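Local coordinates for putative exported protein (Peptoclostridium difficile, PDB 5TTA) that is of unknown function but is made with a signal sequence, is probably exported, and belongs to the DUF5780 family of the E-set clan, at residues 87-92 / 201-206; 132-137 / 188-193. One frame throughout, in Å; residues are numbered along the deposited sequence.

Interaction 1: residues 87-92 / 201-206; sequences KPLELY and HGVKYI
Leu89 and Leu91 reach across to one methyl group of Val203, and this three-residue apolar cluster makes up most of the contact. On the valine, CG2 does the touching: it lies 3.8 Å from Leu91 CD1 and 3.9 Å from Leu89 CD1, so that one branch is shared by two leucines. Leu91 also brings its second methyl, CD2, to 4.0 Å from Val203 CG2, whereas Leu89 meets the valine through CD1. The two leucines alternate with Pro88 and Glu90 in an extended chain, which turns both onto the same side. The valine places its other methyl, CG1, anti to the backbone N (chi1 172°), leaving CG2 beside that N and directed at the leucines. Around this cluster, Val203 and Leu91 both touch Ala81 of strand 72-82, and Val203 also meets Ile48 of strand 41-50.

Toward the edge of the contact the leucine meets backbone, with Leu89 CD1 packed 3.7 Å from Gly202 O.

No hydrogen bond joins the two segments; the polar order lies within 201-206. There the amide N of Val203 donates to His201 ND1 at 3.3 Å, with an N-H...N angle of 160° and the donor tilted slightly out of the imidazole plane. The other ring nitrogen, NE2, bonds to Leu190 O, so both ring nitrogens are engaged, which fixes the rotation of the imidazole.

Just beyond the valine, strand 205-215 joins strand 72-82, which also pairs with the short, weakly bonded strand 88-89. Apolar side chains from the two segments flanking 72-82 thus meet over Ala81 in an antiparallel sheet, next to the classic beta bulge that Lys204 and Tyr205 form opposite Tyr82.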
ATOM      1  N   LYS A  87     -22.606 -25.031 -26.281  1.00 21.03           N
ATOM      2  CA  LYS A  87     -23.475 -24.669 -25.165  1.00 20.36           C
ATOM      3  C   LYS A  87     -22.728 -23.800 -24.153  1.00 24.46           C
ATOM      4  O   LYS A  87     -21.576 -24.080 -23.817  1.00 23.99           O
ATOM      5  CB  LYS A  87     -24.008 -25.922 -24.464  1.00 35.59           C
ATOM      6  CG  LYS A  87     -24.707 -26.928 -25.381  1.00 50.24           C
ATOM      7  CD  LYS A  87     -26.122 -26.477 -25.753  1.00 56.20           C
ATOM      8  CE  LYS A  87     -27.030 -27.668 -26.063  1.00 56.14           C
ATOM      9  NZ  LYS A  87     -26.776 -28.241 -27.417  1.00 58.19           N
ATOM     10  N   PRO A  88     -23.362 -22.754 -23.640  1.00 22.60           N
ATOM     11  CA  PRO A  88     -22.698 -21.898 -22.652  1.00 21.28           C
ATOM     12  C   PRO A  88     -22.572 -22.573 -21.288  1.00 23.96           C
ATOM     13  O   PRO A  88     -23.450 -23.320 -20.845  1.00 22.15           O
ATOM     14  CB  PRO A  88     -23.618 -20.670 -22.579  1.00 23.13           C
ATOM     15  CG  PRO A  88     -24.996 -21.227 -22.929  1.00 29.56           C
ATOM     16  CD  PRO A  88     -24.748 -22.334 -23.934  1.00 30.34           C
ATOM     17  N   LEU A  89     -21.470 -22.276 -20.603  1.00 16.06           N
ATOM     18  CA  LEU A  89     -21.150 -22.904 -19.319  1.00 21.58           C
ATOM     19  C   LEU A  89     -21.118 -21.866 -18.213  1.00 23.31           C
ATOM     20  O   LEU A  89     -20.517 -20.794 -18.379  1.00 23.11           O
ATOM     21  CB  LEU A  89     -19.797 -23.627 -19.370  1.00 20.33           C
ATOM     22  CG  LEU A  89     -19.743 -24.809 -20.329  1.00 22.59           C
ATOM     23  CD1 LEU A  89     -18.287 -25.257 -20.495  1.00 29.14           C
ATOM     24  CD2 LEU A  89     -20.594 -25.922 -19.785  1.00 29.65           C
ATOM     25  N   GLU A  90     -21.742 -22.192 -17.077  1.00 22.88           N
ATOM     26  CA  GLU A  90     -21.568 -21.415 -15.855  1.00 22.48           C
ATOM     27  C   GLU A  90     -20.368 -21.965 -15.097  1.00 20.94           C
ATOM     28  O   GLU A  90     -20.324 -23.167 -14.799  1.00 21.94           O
ATOM     29  CB  GLU A  90     -22.798 -21.487 -14.956  1.00 29.05           C
ATOM     30  CG  GLU A  90     -24.015 -20.809 -15.508  1.00 35.52           C
ATOM     31  CD  GLU A  90     -25.173 -20.844 -14.529  1.00 43.70           C
ATOM     32  OE1 GLU A  90     -25.305 -19.899 -13.720  1.00 48.24           O
ATOM     33  OE2 GLU A  90     -25.936 -21.829 -14.568  1.00 50.17           O
ATOM     34  N   LEU A  91     -19.423 -21.085 -14.765  1.00 20.59           N
ATOM     35  CA  LEU A  91     -18.195 -21.464 -14.075  1.00 22.59           C
ATOM     36  C   LEU A  91     -18.051 -20.780 -12.722  1.00 20.97           C
ATOM     37  O   LEU A  91     -18.529 -19.670 -12.511  1.00 17.75           O
ATOM     38  CB  LEU A  91     -16.943 -21.099 -14.912  1.00 20.48           C
ATOM     39  CG  LEU A  91     -16.883 -21.715 -16.312  1.00 20.32           C
ATOM     40  CD1 LEU A  91     -15.528 -21.364 -16.936  1.00 16.75           C
ATOM     41  CD2 LEU A  91     -17.051 -23.217 -16.243  1.00 20.75           C
ATOM     42  N   TYR A  92     -17.351 -21.462 -11.806  1.00 22.45           N
ATOM     43  CA  TYR A  92     -16.637 -20.793 -10.724  1.00 15.88           C
ATOM     44  C   TYR A  92     -15.309 -20.297 -11.300  1.00 19.53           C
ATOM     45  O   TYR A  92     -14.265 -20.951 -11.193  1.00 21.08           O
ATOM     46  CB  TYR A  92     -16.421 -21.753  -9.551  1.00 19.55           C
ATOM     47  CG  TYR A  92     -17.691 -22.189  -8.858  1.00 22.10           C
ATOM     48  CD1 TYR A  92     -18.386 -21.320  -8.020  1.00 23.54           C
ATOM     49  CD2 TYR A  92     -18.183 -23.481  -9.024  1.00 22.88           C
ATOM     50  CE1 TYR A  92     -19.537 -21.723  -7.364  1.00 27.11           C
ATOM     51  CE2 TYR A  92     -19.351 -23.900  -8.358  1.00 39.28           C
ATOM     52  CZ  TYR A  92     -20.012 -23.009  -7.532  1.00 38.36           C
ATOM     53  OH  TYR A  92     -21.162 -23.387  -6.884  1.00 44.36           O
ATOM     54  N   HIS A 201     -10.724 -30.933 -19.881  1.00 28.10           N
ATOM     55  CA  HIS A 201     -11.365 -29.711 -19.417  1.00 23.29           C
ATOM     56  C   HIS A 201     -12.716 -29.582 -20.111  1.00 24.60           C
ATOM     57  O   HIS A 201     -12.781 -29.647 -21.342  1.00 29.91           O
ATOM     58  CB  HIS A 201     -10.500 -28.486 -19.703  1.00 24.92           C
ATOM     59  CG  HIS A 201     -10.675 -27.389 -18.704  1.00 25.36           C
ATOM     60  ND1 HIS A 201     -11.898 -26.810 -18.443  1.00 27.95           N
ATOM     61  CD2 HIS A 201      -9.790 -26.788 -17.877  1.00 23.51           C
ATOM     62  CE1 HIS A 201     -11.757 -25.897 -17.499  1.00 27.48           C
ATOM     63  NE2 HIS A 201     -10.487 -25.853 -17.149  1.00 21.91           N
ATOM     64  N   GLY A 202     -13.785 -29.391 -19.329  1.00 23.75           N
ATOM     65  CA  GLY A 202     -15.104 -29.249 -19.930  1.00 23.27           C
ATOM     66  C   GLY A 202     -15.221 -28.009 -20.794  1.00 20.53           C
ATOM     67  O   GLY A 202     -16.075 -27.942 -21.689  1.00 28.40           O
ATOM     68  N   VAL A 203     -14.403 -27.004 -20.519  1.00 21.26           N
ATOM     69  CA  VAL A 203     -14.400 -25.767 -21.295  1.00 23.92           C
ATOM     70  C   VAL A 203     -13.597 -26.001 -22.566  1.00 27.31           C
ATOM     71  O   VAL A 203     -12.412 -26.337 -22.504  1.00 26.74           O
ATOM     72  CB  VAL A 203     -13.813 -24.601 -20.493  1.00 22.11           C
ATOM     73  CG1 VAL A 203     -13.647 -23.380 -21.397  1.00 21.16           C
ATOM     74  CG2 VAL A 203     -14.670 -24.271 -19.290  1.00 26.20           C
ATOM     75  N   LYS A 204     -14.241 -25.820 -23.722  1.00 19.43           N
ATOM     76  CA  LYS A 204     -13.585 -25.977 -25.012  1.00 26.08           C
ATOM     77  C   LYS A 204     -13.238 -24.642 -25.646  1.00 32.13           C
ATOM     78  O   LYS A 204     -12.219 -24.535 -26.336  1.00 24.05           O
ATOM     79  CB  LYS A 204     -14.491 -26.787 -25.959  1.00 25.06           C
ATOM     80  CG  LYS A 204     -13.911 -27.080 -27.333  1.00 34.73           C
ATOM     81  CD  LYS A 204     -12.662 -27.944 -27.261  1.00 47.70           C
ATOM     82  CE  LYS A 204     -12.482 -28.750 -28.544  1.00 50.10           C
ATOM     83  NZ  LYS A 204     -12.061 -27.895 -29.673  1.00 51.10           N
ATOM     84  N   TYR A 205     -14.040 -23.614 -25.391  1.00 20.86           N
ATOM     85  CA  TYR A 205     -13.841 -22.319 -26.003  1.00 16.00           C
ATOM     86  C   TYR A 205     -14.071 -21.234 -24.976  1.00 18.96           C
ATOM     87  O   TYR A 205     -15.013 -21.296 -24.179  1.00 19.68           O
ATOM     88  CB  TYR A 205     -14.820 -22.089 -27.185  1.00 16.81           C
ATOM     89  CG  TYR A 205     -14.859 -23.177 -28.233  1.00 21.27           C
ATOM     90  CD1 TYR A 205     -13.959 -23.165 -29.313  1.00 20.21           C
ATOM     91  CD2 TYR A 205     -15.839 -24.167 -28.201  1.00 20.25           C
ATOM     92  CE1 TYR A 205     -14.008 -24.134 -30.292  1.00 24.01           C
ATOM     93  CE2 TYR A 205     -15.906 -25.134 -29.183  1.00 28.31           C
ATOM     94  CZ  TYR A 205     -14.985 -25.118 -30.226  1.00 30.35           C
ATOM     95  OH  TYR A 205     -15.043 -26.092 -31.188  1.00 34.26           O
ATOM     96  N   ILE A 206     -13.221 -20.230 -25.028  1.00 16.83           N
ATOM     97  CA  ILE A 206     -13.379 -19.014 -24.250  1.00 18.73           C
ATOM     98  C   ILE A 206     -13.415 -17.874 -25.248  1.00 24.32           C
ATOM     99  O   ILE A 206     -12.543 -17.789 -26.119  1.00 19.84           O
ATOM    100  CB  ILE A 206     -12.233 -18.855 -23.239  1.00 17.57           C
ATOM    101  CG1 ILE A 206     -12.317 -19.998 -22.215  1.00 22.09           C
ATOM    102  CG2 ILE A 206     -12.270 -17.482 -22.584  1.00 15.97           C
ATOM    103  CD1 ILE A 206     -11.175 -20.018 -21.309  1.00 25.09           C
TER

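Interaction 2: residues 132-137 / 188-193; sequences HTYRKM and FLLFDK
Phe188, at the end of strand 183-189, lays its ring against the ring of Tyr134 in a face-to-face stack. The centroids are 4.0 Å apart and the planes open at 28°, so the rings approach more closely along one side. That side is marked by Tyr134 CE1 at 3.3 Å from Phe188 CG and by Tyr134 CD1 at the same 3.3 Å from Phe188 CD2. Tyr134 (chi1 -64°) and Phe188 both hold CG anti to the carbonyl carbon, beside the backbone N, and the side chains slide past each other in opposite directions: Phe188 CB lies 3.4 Å from Tyr134 CE1, while Phe188 CZ reaches back to 4.0 Å from Tyr134 CB. The opposite face of the tyrosine takes the edge of the His132 imidazole, whose CD2 stands over the ring centre.

Leu189 contributes its backbone. A water in the plane of the tyrosine ring accepts a hydrogen bond from Tyr134 OH at 2.6 Å and donates one to Leu189 O at 2.8 Å.

At Leu190, the side chain swings its end toward the phenol, and CD1 comes to 4.2 Å from Tyr134 OH. Further on, the chain leaves the tyrosine, and Phe191 turns to Trp57 in an edge-to-face pair.

The chemistry is therefore mixed: stacking covers one face of the buried phenol and an imidazole edge the other, while one water accepts from the hydroxyl and donates to a backbone carbonyl, bridging two segments that share no direct hydrogen bond here.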
ATOM      1  N   HIS A 132     -17.175 -13.747 -16.435  1.00 19.38           N
ATOM      2  CA  HIS A 132     -16.260 -13.205 -15.443  1.00 25.13           C
ATOM      3  C   HIS A 132     -15.519 -12.013 -16.027  1.00 20.98           C
ATOM      4  O   HIS A 132     -15.077 -12.048 -17.178  1.00 18.24           O
ATOM      5  CB  HIS A 132     -15.232 -14.247 -14.970  1.00 20.66           C
ATOM      6  CG  HIS A 132     -14.359 -13.742 -13.865  1.00 19.02           C
ATOM      7  ND1 HIS A 132     -14.843 -13.494 -12.603  1.00 21.31           N
ATOM      8  CD2 HIS A 132     -13.036 -13.435 -13.830  1.00 20.03           C
ATOM      9  CE1 HIS A 132     -13.857 -13.069 -11.828  1.00 28.12           C
ATOM     10  NE2 HIS A 132     -12.751 -13.015 -12.552  1.00 23.01           N
ATOM     11  N   THR A 133     -15.346 -10.968 -15.227  1.00 17.03           N
ATOM     12  CA  THR A 133     -14.610  -9.804 -15.693  1.00 18.55           C
ATOM     13  C   THR A 133     -13.271  -9.776 -14.980  1.00 16.82           C
ATOM     14  O   THR A 133     -13.222  -9.544 -13.767  1.00 20.76           O
ATOM     15  CB  THR A 133     -15.393  -8.513 -15.475  1.00 23.07           C
ATOM     16  OG1 THR A 133     -16.555  -8.538 -16.317  1.00 24.27           O
ATOM     17  CG2 THR A 133     -14.540  -7.311 -15.866  1.00 22.17           C
ATOM     18  N   TYR A 134     -12.206  -9.995 -15.746  1.00 16.82           N
ATOM     19  CA  TYR A 134     -10.844  -9.883 -15.241  1.00 18.70           C
ATOM     20  C   TYR A 134     -10.394  -8.421 -15.231  1.00 21.61           C
ATOM     21  O   TYR A 134     -10.651  -7.662 -16.175  1.00 21.66           O
ATOM     22  CB  TYR A 134      -9.913 -10.720 -16.113  1.00 16.49           C
ATOM     23  CG  TYR A 134     -10.170 -12.195 -16.092  1.00 15.42           C
ATOM     24  CD1 TYR A 134      -9.678 -12.998 -15.029  1.00 19.45           C
ATOM     25  CD2 TYR A 134     -10.877 -12.828 -17.132  1.00 18.52           C
ATOM     26  CE1 TYR A 134      -9.904 -14.376 -15.008  1.00 16.61           C
ATOM     27  CE2 TYR A 134     -11.109 -14.210 -17.122  1.00 17.58           C
ATOM     28  CZ  TYR A 134     -10.600 -14.980 -16.043  1.00 18.39           C
ATOM     29  OH  TYR A 134     -10.797 -16.341 -16.012  1.00 18.72           O
ATOM     30  N   ARG A 135      -9.707  -8.021 -14.160  1.00 18.97           N
ATOM     31  CA  ARG A 135      -9.201  -6.659 -14.024  1.00 20.39           C
ATOM     32  C   ARG A 135      -7.691  -6.707 -13.825  1.00 31.60           C
ATOM     33  O   ARG A 135      -7.194  -7.536 -13.052  1.00 31.01           O
ATOM     34  CB  ARG A 135      -9.920  -5.960 -12.868  1.00 25.60           C
ATOM     35  CG  ARG A 135      -9.722  -4.473 -12.810  1.00 45.66           C
ATOM     36  CD  ARG A 135     -10.756  -3.819 -11.893  1.00 58.29           C
ATOM     37  NE  ARG A 135     -10.336  -3.861 -10.498  1.00 69.46           N
ATOM     38  CZ  ARG A 135      -9.636  -2.899  -9.906  1.00 76.58           C
ATOM     39  NH1 ARG A 135      -9.279  -1.815 -10.587  1.00 76.30           N
ATOM     40  NH2 ARG A 135      -9.290  -3.022  -8.632  1.00 78.73           N
ATOM     41  N   LYS A 136      -6.960  -5.858 -14.557  1.00 27.23           N
ATOM     42  CA  LYS A 136      -5.496  -5.882 -14.478  1.00 25.60           C
ATOM     43  C   LYS A 136      -5.012  -5.547 -13.072  1.00 25.01           C
ATOM     44  O   LYS A 136      -4.151  -6.241 -12.521  1.00 30.47           O
ATOM     45  CB  LYS A 136      -4.874  -4.918 -15.500  1.00 23.94           C
ATOM     46  CG  LYS A 136      -3.305  -4.938 -15.565  1.00 22.26           C
ATOM     47  CD  LYS A 136      -2.806  -3.811 -16.464  1.00 25.51           C
ATOM     48  CE  LYS A 136      -1.310  -3.877 -16.853  1.00 29.67           C
ATOM     49  NZ  LYS A 136      -0.416  -4.367 -15.769  1.00 33.30           N
HETATM   50  N   MSE A 137      -5.556  -4.498 -12.464  1.00 27.87           N
HETATM   51  CA  MSE A 137      -5.125  -4.134 -11.120  1.00 37.14           C
HETATM   52  C   MSE A 137      -5.951  -4.915 -10.098  1.00 42.79           C
HETATM   53  O   MSE A 137      -6.442  -4.346  -9.124  1.00 49.47           O
HETATM   54  CB  MSE A 137      -5.253  -2.631 -10.875  1.00 33.50           C
HETATM   55  CG  MSE A 137      -4.349  -1.745 -11.722  1.00 39.17           C
HETATM   56 SE   MSE A 137      -4.796   0.155 -11.456  0.80 50.58          SE
HETATM   57  CE  MSE A 137      -4.342   0.289  -9.546  1.00 51.27           C
ATOM     58  N   PHE A 188      -4.807 -16.701 -16.199  1.00 20.10           N
ATOM     59  CA  PHE A 188      -5.639 -16.839 -15.008  1.00 24.00           C
ATOM     60  C   PHE A 188      -5.994 -18.305 -14.801  1.00 14.20           C
ATOM     61  O   PHE A 188      -6.635 -18.916 -15.660  1.00 18.83           O
ATOM     62  CB  PHE A 188      -6.906 -15.998 -15.145  1.00 23.19           C
ATOM     63  CG  PHE A 188      -6.640 -14.601 -15.616  1.00 18.69           C
ATOM     64  CD1 PHE A 188      -6.613 -14.311 -16.978  1.00 19.37           C
ATOM     65  CD2 PHE A 188      -6.406 -13.584 -14.701  1.00 19.73           C
ATOM     66  CE1 PHE A 188      -6.382 -13.031 -17.428  1.00 18.52           C
ATOM     67  CE2 PHE A 188      -6.157 -12.286 -15.147  1.00 25.72           C
ATOM     68  CZ  PHE A 188      -6.170 -12.012 -16.509  1.00 19.51           C
ATOM     69  N   LEU A 189      -5.594 -18.856 -13.644  1.00 21.43           N
ATOM     70  CA  LEU A 189      -5.887 -20.255 -13.325  1.00 18.71           C
ATOM     71  C   LEU A 189      -7.385 -20.534 -13.468  1.00 12.19           C
ATOM     72  O   LEU A 189      -8.225 -19.720 -13.067  1.00 16.44           O
ATOM     73  CB  LEU A 189      -5.393 -20.585 -11.899  1.00 18.49           C
ATOM     74  CG  LEU A 189      -3.857 -20.697 -11.799  1.00 18.84           C
ATOM     75  CD1 LEU A 189      -3.356 -20.826 -10.325  1.00 19.64           C
ATOM     76  CD2 LEU A 189      -3.435 -21.915 -12.595  1.00 21.18           C
ATOM     77  N   LEU A 190      -7.720 -21.687 -14.067  1.00 13.29           N
ATOM     78  CA  LEU A 190      -9.131 -22.036 -14.374  1.00 15.78           C
ATOM     79  C   LEU A 190      -9.369 -23.512 -14.012  1.00 18.85           C
ATOM     80  O   LEU A 190      -9.409 -24.399 -14.867  1.00 20.24           O
ATOM     81  CB  LEU A 190      -9.451 -21.729 -15.836  1.00 13.68           C
ATOM     82  CG  LEU A 190     -10.948 -21.725 -16.190  1.00 16.80           C
ATOM     83  CD1 LEU A 190     -11.539 -20.490 -15.543  1.00 19.70           C
ATOM     84  CD2 LEU A 190     -11.137 -21.661 -17.672  1.00 24.85           C
ATOM     85  N   PHE A 191      -9.493 -23.766 -12.697  1.00 18.53           N
ATOM     86  CA  PHE A 191      -9.645 -25.114 -12.165  1.00 22.84           C
ATOM     87  C   PHE A 191     -11.027 -25.708 -12.385  1.00 21.12           C
ATOM     88  O   PHE A 191     -11.135 -26.919 -12.579  1.00 18.48           O
ATOM     89  CB  PHE A 191      -9.329 -25.114 -10.668  1.00 17.93           C
ATOM     90  CG  PHE A 191      -7.900 -24.792 -10.361  1.00 17.95           C
ATOM     91  CD1 PHE A 191      -7.572 -23.640  -9.675  1.00 18.66           C
ATOM     92  CD2 PHE A 191      -6.878 -25.629 -10.813  1.00 22.78           C
ATOM     93  CE1 PHE A 191      -6.240 -23.337  -9.382  1.00 26.91           C
ATOM     94  CE2 PHE A 191      -5.535 -25.346 -10.525  1.00 25.54           C
ATOM     95  CZ  PHE A 191      -5.216 -24.196  -9.813  1.00 24.62           C
ATOM     96  N   ASP A 192     -12.088 -24.898 -12.386  1.00 20.20           N
ATOM     97  CA  ASP A 192     -13.433 -25.464 -12.533  1.00 20.11           C
ATOM     98  C   ASP A 192     -13.582 -26.202 -13.864  1.00 23.95           C
ATOM     99  O   ASP A 192     -13.174 -25.698 -14.917  1.00 24.08           O
ATOM    100  CB  ASP A 192     -14.489 -24.363 -12.408  1.00 19.75           C
ATOM    101  CG  ASP A 192     -15.899 -24.931 -12.215  1.00 32.42           C
ATOM    102  OD1 ASP A 192     -16.023 -26.122 -11.859  1.00 26.84           O
ATOM    103  OD2 ASP A 192     -16.885 -24.191 -12.421  1.00 24.97           O
ATOM    104  N   LYS A 193     -14.152 -27.419 -13.801  1.00 21.13           N
ATOM    105  CA  LYS A 193     -14.453 -28.340 -14.923  1.00 22.92           C
ATOM    106  C   LYS A 193     -13.203 -29.048 -15.435  1.00 24.65           C
ATOM    107  O   LYS A 193     -13.274 -29.720 -16.462  1.00 24.16           O
ATOM    108  CB  LYS A 193     -15.136 -27.657 -16.122  1.00 24.34           C
ATOM    109  CG  LYS A 193     -16.355 -26.782 -15.759  1.00 27.70           C
ATOM    110  CD  LYS A 193     -17.551 -27.605 -15.346  1.00 34.63           C
ATOM    111  CE  LYS A 193     -18.813 -26.737 -15.305  1.00 33.49           C
ATOM    112  NZ  LYS A 193     -19.987 -27.540 -14.906  1.00 29.82           N
TER
HETATM  113  O   HOH W   1      -9.832 -17.709 -14.047  1.00 21.22           O

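Overall arrangement
Centred 13 Å apart, the two contacts occupy adjoining parts of one fold, and all four segments belong to the DUF5780 region of the chain. In sequence they run 87-92, 132-137, 188-193, 201-206, so that interaction 1 encloses interaction 2. Both reach the five-stranded antiparallel sheet, to which strand 72-82 is central; interaction 2 also ties it to strand 183-189 of the three-stranded sheet. The centre of interaction 2 lies about 4 Å from the centre of the chain, that of interaction 1 about 15 Å. A probable hydrogen bond bridges them, Tyr92 N to Asp192 OD2 at 2.8 Å, so segment 188-193 is one direct link between the buried contact and the more peripheral one.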